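Local coordinates for hydrogenase 2 maturation peptidase (Thaumarchaeota archaeon SCGC AB-539-E09, PDB 5TTX), which probably acts as a maturation endopeptidase that processes the large subunit of a nickel-iron hydrogenase, at residues 63-68 with 156-161. Residues are numbered along the deposited sequence; the frame is centred on the assembly and turned at random.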
# COMPACT_ATOMS: atom_id res chain seq x y z
N LYS A 63 34.39 -8.02 0.11
CA LYS A 63 34.68 -8.92 1.21
C LYS A 63 35.37 -8.11 2.30
O LYS A 63 36.20 -7.25 2.00
CB LYS A 63 35.52 -10.11 0.72
CG LYS A 63 35.91 -11.10 1.78
CD LYS A 63 36.62 -12.28 1.17
CE LYS A 63 37.05 -13.30 2.21
NZ LYS A 63 35.86 -14.03 2.74
N VAL A 64 34.98 -8.35 3.55
CA VAL A 64 35.55 -7.65 4.70
C VAL A 64 35.96 -8.67 5.74
O VAL A 64 35.22 -9.63 6.01
CB VAL A 64 34.58 -6.63 5.32
CG1 VAL A 64 35.28 -5.91 6.44
CG2 VAL A 64 34.17 -5.62 4.30
N ILE A 65 37.13 -8.46 6.33
CA ILE A 65 37.63 -9.20 7.48
C ILE A 65 37.95 -8.19 8.57
O ILE A 65 38.78 -7.29 8.35
CB ILE A 65 38.87 -10.03 7.12
CG1 ILE A 65 38.55 -11.01 6.01
CG2 ILE A 65 39.48 -10.72 8.35
CD1 ILE A 65 39.77 -11.85 5.59
N PHE A 66 37.31 -8.32 9.73
CA PHE A 66 37.54 -7.45 10.88
C PHE A 66 38.37 -8.19 11.91
O PHE A 66 38.09 -9.35 12.22
CB PHE A 66 36.23 -7.00 11.55
CG PHE A 66 35.63 -5.78 10.94
CD1 PHE A 66 35.97 -4.51 11.38
CD2 PHE A 66 34.70 -5.89 9.89
CE1 PHE A 66 35.42 -3.37 10.79
CE2 PHE A 66 34.14 -4.76 9.32
CZ PHE A 66 34.50 -3.50 9.76
N LEU A 67 39.37 -7.50 12.45
CA LEU A 67 40.20 -8.02 13.53
C LEU A 67 40.09 -7.11 14.73
O LEU A 67 40.25 -5.88 14.61
CB LEU A 67 41.66 -8.16 13.07
CG LEU A 67 41.85 -9.10 11.87
CD1 LEU A 67 42.73 -8.38 10.90
CD2 LEU A 67 42.52 -10.39 12.28
N ASP A 68 39.82 -7.69 15.90
CA ASP A 68 39.68 -6.89 17.10
C ASP A 68 40.00 -7.76 18.30
O ASP A 68 40.31 -8.95 18.17
CB ASP A 68 38.27 -6.28 17.22
CG ASP A 68 37.17 -7.33 17.36
OD1 ASP A 68 37.45 -8.53 17.21
OD2 ASP A 68 36.01 -6.97 17.63
N GLU A 156 44.43 -17.59 4.75
CA GLU A 156 43.64 -18.74 4.32
C GLU A 156 42.27 -18.31 3.83
O GLU A 156 41.78 -18.81 2.81
CB GLU A 156 43.47 -19.75 5.44
CG GLU A 156 44.75 -20.41 5.87
CD GLU A 156 44.57 -21.11 7.20
OE1 GLU A 156 45.54 -21.77 7.65
OE2 GLU A 156 43.47 -21.00 7.78
N ALA A 157 41.64 -17.39 4.56
CA ALA A 157 40.34 -16.87 4.17
C ALA A 157 40.37 -16.31 2.76
O ALA A 157 39.37 -16.40 2.04
CB ALA A 157 39.91 -15.77 5.14
N LEU A 158 41.49 -15.75 2.35
CA LEU A 158 41.64 -15.11 1.05
C LEU A 158 42.25 -16.02 -0.00
O LEU A 158 42.39 -15.59 -1.16
CB LEU A 158 42.48 -13.83 1.19
CG LEU A 158 41.87 -12.75 2.08
CD1 LEU A 158 42.80 -11.55 2.26
CD2 LEU A 158 40.54 -12.33 1.48
N GLY A 159 42.62 -17.24 0.35
CA GLY A 159 43.25 -18.11 -0.63
C GLY A 159 44.70 -17.81 -0.92
O GLY A 159 45.24 -18.31 -1.91
N LEU A 160 45.37 -17.03 -0.07
CA LEU A 160 46.74 -16.59 -0.28
C LEU A 160 47.77 -17.38 0.52
O LEU A 160 48.96 -17.06 0.45
CB LEU A 160 46.86 -15.11 0.06
CG LEU A 160 45.99 -14.20 -0.79
CD1 LEU A 160 46.08 -12.78 -0.28
CD2 LEU A 160 46.39 -14.27 -2.28
N GLU A 161 47.34 -18.40 1.27
CA GLU A 161 48.26 -19.16 2.10
C GLU A 161 49.10 -20.10 1.25
O GLU A 161 49.92 -19.65 0.45
CB GLU A 161 47.51 -19.96 3.18
CG GLU A 161 46.91 -21.27 2.72
CD GLU A 161 45.59 -21.10 1.97
OE1 GLU A 161 45.31 -20.00 1.43
OE2 GLU A 161 44.82 -22.09 1.91
O HOH W 1 36.78 -16.86 3.00
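No aromatic ring or other flat side-chain group takes part where residues 63-68, on strand 63-69, meet the end of helix 141-158; Phe66 turns its ring to the other face of the sheet, against Ala13 and Val15 of strand 10-15 and against Met99 of the second subunit. The one planar group engaged is the peptide carbonyl of Ala157, whose O receives a hydrogen bond of 2.8 Å from a water. That water in turn accepts one from Lys63 NZ at 3.0 Å, so lysine and helix end are joined through solvent, with no direct bond. Lys63 leaves the strand fully extended, CG anti to the backbone N, and bends only at its last torsion (chi4 72°), which swings the ammonium to the water. Its aliphatic part crosses Leu158 obliquely, CE lying 3.7 Å from Leu158 CD2. Alongside, Ile65 has CG1 anti to its carbonyl carbon and an extended chi2, sending CD1 to Ala157 CB at 3.9 Å. The same CD1 meets Leu158 CG tip to tip at 4.2 Å. Just beyond, Gly159 adopts positive phi and its N bonds to Glu156 O at 3.0 Å, part of the Schellman motif that closes the helix. The contact thus lays the C-terminal helix on one face of the protease's mixed alpha/beta sheet, at its middle strand, 63-69, which runs between and parallel to strands 10-15 and 122-128: Leu158 also reaches Val10, Ile65 touches Ile126, and Leu67 continues this apolar face toward helix 25-34.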